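Local coordinates for putative type VI secretion protein (Escherichia coli, PDB 6SK0) that forms the trimeric VgrG spike of the type VI secretion system, a tip that carries and inhibits a phospholipase effector and probably helps puncture the target cell, at the interface of chains A and B. Residues are numbered along the deposited sequence; one frame, centred on the assembly and turned at random. Chains: chain A/B, Putative type VI secretion protein.

Contact 1: the interface of chains A and B. Residues chain A 566-570; chain B 526, 540, 545, 547, 549.
A:Gln567 is met by two arginines of the neighbouring subunit, B:Arg547 and B:Arg540, a worked example of arginines meeting the main chain and side chain of one residue just ahead of a partner's turn. B:Arg547 NH2 gives a hydrogen bond of 2.9 Å to the backbone oxygen A:Gln567 O, with the acceptor tilted about 30° from the guanidinium plane. B:Arg540 comes tip to tip against the side-chain amide of A:Gln567, the two planes nearly perpendicular at 84°, and its NH2 makes a weak bond to OE1.

Both arginines are held from within chain B by acids. B:Arg540 grips the carboxylate of B:Glu545 end-on, with NH1 2.7 Å from OE1 in a salt bridge and NH2 on the syn lone pair of OE2. B:Arg547 NH1 forms a salt bridge with B:Asp549 OD1 at 3.0 Å, meeting that oxygen from above the carboxylate plane. These pairings within chain B probably limit rotation of each guanidinium and may partly balance its charge; B:Asp549 also faces chain A itself.

Van der Waals contacts complete the patch around the 3-10 turn 568-570. The methyl A:Ala570 CB packs at 3.5 Å on B:Arg547 CD, while A:Ala570 N lies over a face of the B:Arg547 guanidinium, toward its rim. A:Met566 has CG anti to its backbone N (chi1 -178°) and then bends, crossing B:Asp549 at about a right angle, with the thioether SD 3.3 Å from the carboxylate carbon CG.

Contact 2: the interface of chains A and B. Residues chain A 677-679, 684, 686; chain B 677, 685-687.
The backbone N of A:Leu677 donates to B:Gln685 O at 2.8 Å, opening a run of main-chain bonds that joins strand 675-679 of chain A to strand 684-688 of chain B. A:Leu677 O in turn accepts from B:Leu687 N at 2.8 Å. B:Leu687 O then takes the N-H of A:Ser679 at 2.9 Å. The result is parallel pairing of A:Leu677 with B:Leu686 and of A:Leu678 with B:Leu687, a textbook sheet register made between subunits.

Leucines pack beside these bonds. A:Leu677 and B:Leu686 lie side by side and point the same way, the methyl CD1 of A:Leu677 touching CD2 of B:Leu686 at 3.6 Å. Parallel pairing and similar first torsions, CG anti to the carbonyl carbon in each (chi1 -49° and -46°), together let them point alike. The same A:Leu677 CD1 meets CD1 of B:Leu677 tip to tip at 3.7 Å, so one methyl touches two residues of the other chain. A:Met684 crosses B:Leu686 at about a right angle and lays its thioether SD 3.7 Å from CB. The CD1 methyls of A:Leu686 and B:Leu686 come within 3.9 Å of each other. Away from this cluster, A:Leu678 CD1 rests against B:Leu687 CB.

Main-chain bonding and apolar packing together join neighbouring subunits of the spike, which should help it stay rigid as a needle.

Contact 3: the interface of chains A and B. Residues chain A 686, 693, 695, 702, 704; chain B 686, 695, 704.
A:Met704 and B:Met704 bring their terminal methyls together, CE to CE at 3.5 Å, their side chains slanting across one another. This patch illustrates how apolar side chains can pack between two subunits of the spike: among these residues no nitrogen or oxygen of one side lies within bonding distance of the other side, and the side-chain packing is by carbon and sulfur.

The methionines supply the thioether part of the packing. Each is extended from the backbone and then turns at chi3 (-87°), which swings its methyl inward. A:Leu702 crosses B:Met704 at about a right angle, with the branch methyl CD2 3.6 Å from the thioether SD. A:Ile695 presses its CG2 methyl on B:Met704 CE at 3.7 Å. A:Met704 CE also meets the CD1 methyl of B:Ile695 at 3.6 Å, tip to tip.

Branched aliphatic contacts continue the core. A:Leu686 and B:Ile695 run side by side, pointing the same way, and the CD1 methyl of the leucine lies 3.8 Å from CG1 of the isoleucine. The two isoleucines reach toward each other, CD1 of A:Ile695 meeting CG2 of B:Ile695 at 3.9 Å.

In the fold, strand 684-688 of chain A pairs in parallel with strand 693-697 of chain B, and strand 693-697 of chain A with strand 702-706 of chain B, within the intertwined beta-helical shaft of the spike.

Contact 1: the interface of chains A and B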
loop_
_atom_site.group_PDB
_atom_site.type_symbol
_atom_site.label_atom_id
_atom_site.label_comp_id
_atom_site.label_asym_id
_atom_site.label_seq_id
_atom_site.Cartn_x
_atom_site.Cartn_y
_atom_site.Cartn_z
ATOM N N MET A 566 3.595 4.283 24.402
ATOM C CA MET A 566 3.588 4.837 25.744
ATOM C C MET A 566 4.995 5.217 26.187
ATOM O O MET A 566 5.935 4.431 26.065
ATOM C CB MET A 566 2.992 3.813 26.704
ATOM C CG MET A 566 2.880 4.284 28.125
ATOM S SD MET A 566 1.414 5.276 28.339
ATOM C CE MET A 566 0.123 4.107 27.950
ATOM N N GLN A 567 5.138 6.441 26.678
ATOM C CA GLN A 567 6.353 6.893 27.352
ATOM C C GLN A 567 5.928 7.539 28.660
ATOM O O GLN A 567 5.814 8.765 28.754
ATOM C CB GLN A 567 7.160 7.858 26.489
ATOM C CG GLN A 567 8.544 8.096 27.029
ATOM C CD GLN A 567 9.236 9.260 26.380
ATOM O OE1 GLN A 567 9.040 10.402 26.772
ATOM N NE2 GLN A 567 10.064 8.979 25.390
ATOM N N PRO A 568 5.693 6.739 29.690
ATOM C CA PRO A 568 5.063 7.258 30.912
ATOM C C PRO A 568 5.857 8.362 31.585
ATOM O O PRO A 568 7.081 8.279 31.700
ATOM C CB PRO A 568 4.962 6.016 31.804
ATOM C CG PRO A 568 5.956 5.071 31.261
ATOM C CD PRO A 568 6.011 5.309 29.797
ATOM N N GLN A 569 5.151 9.409 32.007
ATOM C CA GLN A 569 5.711 10.557 32.715
ATOM C C GLN A 569 6.715 11.331 31.877
ATOM O O GLN A 569 7.536 12.066 32.427
ATOM C CB GLN A 569 6.353 10.133 34.039
ATOM C CG GLN A 569 5.385 9.493 35.000
ATOM C CD GLN A 569 4.289 10.443 35.422
ATOM O OE1 GLN A 569 4.544 11.439 36.092
ATOM N NE2 GLN A 569 3.062 10.147 35.024
ATOM N N ALA A 570 6.661 11.182 30.554
ATOM C CA ALA A 570 7.596 11.831 29.639
ATOM C C ALA A 570 9.047 11.507 29.980
ATOM O O ALA A 570 9.949 12.291 29.696
ATOM C CB ALA A 570 7.386 13.346 29.606
ATOM N N GLN B 526 1.262 16.825 27.827
ATOM C CA GLN B 526 2.065 18.024 27.679
ATOM C C GLN B 526 2.131 18.459 26.229
ATOM O O GLN B 526 2.049 17.651 25.303
ATOM C CB GLN B 526 3.498 17.827 28.178
ATOM C CG GLN B 526 3.622 17.180 29.519
ATOM C CD GLN B 526 5.052 17.051 29.957
ATOM O OE1 GLN B 526 5.938 16.807 29.147
ATOM N NE2 GLN B 526 5.290 17.215 31.245
ATOM N N ARG B 540 15.898 16.689 26.273
ATOM C CA ARG B 540 15.271 15.446 25.863
ATOM C C ARG B 540 14.684 15.518 24.464
ATOM O O ARG B 540 14.121 14.527 23.996
ATOM C CB ARG B 540 14.188 15.031 26.867
ATOM C CG ARG B 540 13.127 16.059 27.131
ATOM C CD ARG B 540 12.086 15.517 28.086
ATOM N NE ARG B 540 11.435 14.323 27.567
ATOM C CZ ARG B 540 10.347 14.332 26.808
ATOM N NH1 ARG B 540 9.776 15.479 26.480
ATOM N NH2 ARG B 540 9.828 13.196 26.379
ATOM N N GLU B 545 6.573 18.782 20.940
ATOM C CA GLU B 545 6.126 17.481 21.402
ATOM C C GLU B 545 4.736 17.617 21.997
ATOM O O GLU B 545 4.526 18.394 22.933
ATOM C CB GLU B 545 7.089 16.883 22.423
ATOM C CG GLU B 545 6.689 15.494 22.863
ATOM C CD GLU B 545 7.386 15.054 24.132
ATOM O OE1 GLU B 545 7.532 15.877 25.054
ATOM O OE2 GLU B 545 7.786 13.880 24.211
ATOM N N ARG B 547 2.343 15.080 23.836
ATOM C CA ARG B 547 2.498 13.763 24.422
ATOM C C ARG B 547 1.499 13.556 25.545
ATOM O O ARG B 547 1.095 14.496 26.229
ATOM C CB ARG B 547 3.915 13.556 24.935
ATOM C CG ARG B 547 4.348 14.591 25.929
ATOM C CD ARG B 547 5.022 13.952 27.096
ATOM N NE ARG B 547 4.111 13.145 27.892
ATOM C CZ ARG B 547 4.154 11.822 27.968
ATOM N NH1 ARG B 547 3.290 11.174 28.727
ATOM N NH2 ARG B 547 5.065 11.146 27.287
ATOM N N ASP B 549 -0.052 9.859 28.037
ATOM C CA ASP B 549 -0.259 8.429 28.190
ATOM C C ASP B 549 -1.624 7.991 27.686
ATOM O O ASP B 549 -1.835 6.799 27.461
ATOM C CB ASP B 549 -0.088 8.029 29.655
ATOM C CG ASP B 549 1.354 8.105 30.115
ATOM O OD1 ASP B 549 2.238 8.389 29.288
ATOM O OD2 ASP B 549 1.611 7.874 31.311
#

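Contact 2: the interface of chains A and B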
loop_
_atom_site.group_PDB
_atom_site.type_symbol
_atom_site.label_atom_id
_atom_site.label_comp_id
_atom_site.label_asym_id
_atom_site.label_seq_id
_atom_site.Cartn_x
_atom_site.Cartn_y
_atom_site.Cartn_z
ATOM N N LEU A 677 6.459 -11.717 -9.699
ATOM C CA LEU A 677 5.769 -12.350 -8.588
ATOM C C LEU A 677 6.501 -13.633 -8.248
ATOM O O LEU A 677 6.552 -14.557 -9.065
ATOM C CB LEU A 677 4.307 -12.639 -8.923
ATOM C CG LEU A 677 3.472 -11.518 -9.531
ATOM C CD1 LEU A 677 2.048 -11.990 -9.712
ATOM C CD2 LEU A 677 3.517 -10.280 -8.667
ATOM N N LEU A 678 7.068 -13.688 -7.053
ATOM C CA LEU A 678 7.776 -14.863 -6.580
ATOM C C LEU A 678 7.094 -15.390 -5.329
ATOM O O LEU A 678 7.020 -14.695 -4.312
ATOM C CB LEU A 678 9.245 -14.554 -6.304
ATOM C CG LEU A 678 10.005 -15.693 -5.629
ATOM C CD1 LEU A 678 10.008 -16.959 -6.481
ATOM C CD2 LEU A 678 11.406 -15.254 -5.309
ATOM N N SER A 679 6.594 -16.606 -5.415
ATOM C CA SER A 679 6.148 -17.356 -4.258
ATOM C C SER A 679 7.267 -18.305 -3.857
ATOM O O SER A 679 7.850 -18.974 -4.711
ATOM C CB SER A 679 4.864 -18.118 -4.570
ATOM O OG SER A 679 4.601 -19.093 -3.591
ATOM N N MET A 684 1.691 -20.606 -6.636
ATOM C CA MET A 684 1.071 -19.424 -7.200
ATOM C C MET A 684 -0.256 -19.812 -7.821
ATOM O O MET A 684 -0.333 -20.784 -8.576
ATOM C CB MET A 684 1.996 -18.782 -8.229
ATOM C CG MET A 684 1.465 -17.546 -8.887
ATOM S SD MET A 684 2.756 -16.681 -9.794
ATOM C CE MET A 684 3.986 -16.475 -8.516
ATOM N N LEU A 686 -3.165 -18.068 -10.112
ATOM C CA LEU A 686 -3.632 -16.973 -10.948
ATOM C C LEU A 686 -4.978 -17.419 -11.499
ATOM O O LEU A 686 -5.045 -18.197 -12.453
ATOM C CB LEU A 686 -2.618 -16.649 -12.037
ATOM C CG LEU A 686 -1.174 -16.554 -11.526
ATOM C CD1 LEU A 686 -0.162 -16.589 -12.655
ATOM C CD2 LEU A 686 -0.972 -15.308 -10.685
ATOM N N LEU B 677 -1.984 -7.097 -14.795
ATOM C CA LEU B 677 -0.571 -6.833 -14.582
ATOM C C LEU B 677 0.059 -6.526 -15.927
ATOM O O LEU B 677 0.099 -7.389 -16.809
ATOM C CB LEU B 677 0.131 -8.017 -13.920
ATOM C CG LEU B 677 -0.512 -8.634 -12.683
ATOM C CD1 LEU B 677 0.377 -9.732 -12.146
ATOM C CD2 LEU B 677 -0.764 -7.587 -11.623
ATOM N N GLN B 685 7.747 -12.034 -14.715
ATOM C CA GLN B 685 8.146 -13.297 -14.119
ATOM C C GLN B 685 7.097 -13.689 -13.096
ATOM O O GLN B 685 6.853 -12.953 -12.137
ATOM C CB GLN B 685 9.529 -13.203 -13.477
ATOM C CG GLN B 685 10.613 -12.714 -14.405
ATOM C CD GLN B 685 10.727 -11.205 -14.403
ATOM O OE1 GLN B 685 10.793 -10.582 -13.343
ATOM N NE2 GLN B 685 10.738 -10.606 -15.588
ATOM N N LEU B 686 6.461 -14.819 -13.320
ATOM C CA LEU B 686 5.511 -15.406 -12.388
ATOM C C LEU B 686 6.118 -16.734 -11.961
ATOM O O LEU B 686 6.045 -17.728 -12.687
ATOM C CB LEU B 686 4.139 -15.557 -13.033
ATOM C CG LEU B 686 3.673 -14.307 -13.792
ATOM C CD1 LEU B 686 2.498 -14.595 -14.705
ATOM C CD2 LEU B 686 3.324 -13.185 -12.832
ATOM N N LEU B 687 6.752 -16.737 -10.798
ATOM C CA LEU B 687 7.591 -17.841 -10.368
ATOM C C LEU B 687 7.145 -18.358 -9.013
ATOM O O LEU B 687 6.957 -17.582 -8.073
ATOM C CB LEU B 687 9.054 -17.414 -10.299
ATOM C CG LEU B 687 9.563 -16.531 -11.432
ATOM C CD1 LEU B 687 10.961 -16.040 -11.118
ATOM C CD2 LEU B 687 9.531 -17.288 -12.758
#

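Contact 3: the interface of chains A and B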
loop_
_atom_site.group_PDB
_atom_site.type_symbol
_atom_site.label_atom_id
_atom_site.label_comp_id
_atom_site.label_asym_id
_atom_site.label_seq_id
_atom_site.Cartn_x
_atom_site.Cartn_y
_atom_site.Cartn_z
ATOM N N LEU A 686 -3.165 -18.068 -10.112
ATOM C CA LEU A 686 -3.632 -16.973 -10.948
ATOM C C LEU A 686 -4.978 -17.419 -11.499
ATOM O O LEU A 686 -5.045 -18.197 -12.453
ATOM C CB LEU A 686 -2.618 -16.649 -12.037
ATOM C CG LEU A 686 -1.174 -16.554 -11.526
ATOM C CD1 LEU A 686 -0.162 -16.589 -12.655
ATOM C CD2 LEU A 686 -0.972 -15.308 -10.685
ATOM N N VAL A 693 -8.851 -15.224 -19.141
ATOM C CA VAL A 693 -7.463 -15.102 -18.718
ATOM C C VAL A 693 -6.619 -14.908 -19.963
ATOM O O VAL A 693 -6.636 -15.740 -20.876
ATOM C CB VAL A 693 -6.994 -16.325 -17.918
ATOM C CG1 VAL A 693 -5.498 -16.260 -17.692
ATOM C CG2 VAL A 693 -7.722 -16.409 -16.609
ATOM N N ILE A 695 -2.714 -14.051 -21.178
ATOM C CA ILE A 695 -1.302 -13.972 -20.844
ATOM C C ILE A 695 -0.547 -13.746 -22.144
ATOM O O ILE A 695 -0.592 -14.589 -23.048
ATOM C CB ILE A 695 -0.814 -15.235 -20.132
ATOM C CG1 ILE A 695 -1.656 -15.483 -18.885
ATOM C CG2 ILE A 695 0.660 -15.128 -19.803
ATOM C CD1 ILE A 695 -1.421 -16.798 -18.249
ATOM N N LEU A 702 7.476 -16.003 -24.682
ATOM C CA LEU A 702 6.813 -16.503 -23.494
ATOM C C LEU A 702 7.360 -17.886 -23.192
ATOM O O LEU A 702 7.425 -18.743 -24.078
ATOM C CB LEU A 702 5.299 -16.551 -23.661
ATOM C CG LEU A 702 4.543 -16.949 -22.394
ATOM C CD1 LEU A 702 3.255 -16.161 -22.271
ATOM C CD2 LEU A 702 4.279 -18.445 -22.357
ATOM N N MET A 704 6.822 -20.999 -20.353
ATOM C CA MET A 704 6.037 -21.565 -19.269
ATOM C C MET A 704 6.610 -22.938 -18.973
ATOM O O MET A 704 6.589 -23.823 -19.832
ATOM C CB MET A 704 4.562 -21.639 -19.636
ATOM C CG MET A 704 3.781 -22.624 -18.821
ATOM S SD MET A 704 2.014 -22.425 -19.053
ATOM C CE MET A 704 1.722 -21.191 -17.819
ATOM N N LEU B 686 6.461 -14.819 -13.320
ATOM C CA LEU B 686 5.511 -15.406 -12.388
ATOM C C LEU B 686 6.118 -16.734 -11.961
ATOM O O LEU B 686 6.045 -17.728 -12.687
ATOM C CB LEU B 686 4.139 -15.557 -13.033
ATOM C CG LEU B 686 3.673 -14.307 -13.792
ATOM C CD1 LEU B 686 2.498 -14.595 -14.705
ATOM C CD2 LEU B 686 3.324 -13.185 -12.832
ATOM N N ILE B 695 -3.003 -21.827 -12.966
ATOM C CA ILE B 695 -3.553 -20.735 -13.752
ATOM C C ILE B 695 -4.863 -21.224 -14.344
ATOM O O ILE B 695 -4.876 -22.186 -15.121
ATOM C CB ILE B 695 -2.585 -20.278 -14.846
ATOM C CG1 ILE B 695 -1.248 -19.886 -14.223
ATOM C CG2 ILE B 695 -3.184 -19.147 -15.652
ATOM C CD1 ILE B 695 -0.170 -19.650 -15.209
ATOM N N MET B 704 -2.997 -17.725 -24.058
ATOM C CA MET B 704 -1.595 -17.516 -23.741
ATOM C C MET B 704 -0.857 -17.361 -25.059
ATOM O O MET B 704 -0.829 -18.287 -25.872
ATOM C CB MET B 704 -1.037 -18.668 -22.919
ATOM C CG MET B 704 0.456 -18.785 -22.967
ATOM S SD MET B 704 1.074 -19.923 -21.726
ATOM C CE MET B 704 1.218 -18.791 -20.376
#

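Contacts 2 and 3 are neighbours, their C-alpha centres about 9 Å apart, and share A:Leu686 and B:Leu686 on strand 684-688. They form one continuous stretch in which strands of one chain pair with later strands of the other, so the register set in contact 2 carries on into the apolar core of contact 3. The C-alpha centre of contact 1 is about 46 Å from that of contact 2 and about 54 Å from that of contact 3, nearer the start of the modelled chain. The same two chains are thus joined by arginine-centred polar contacts at one level, main-chain pairing with apolar packing at the other.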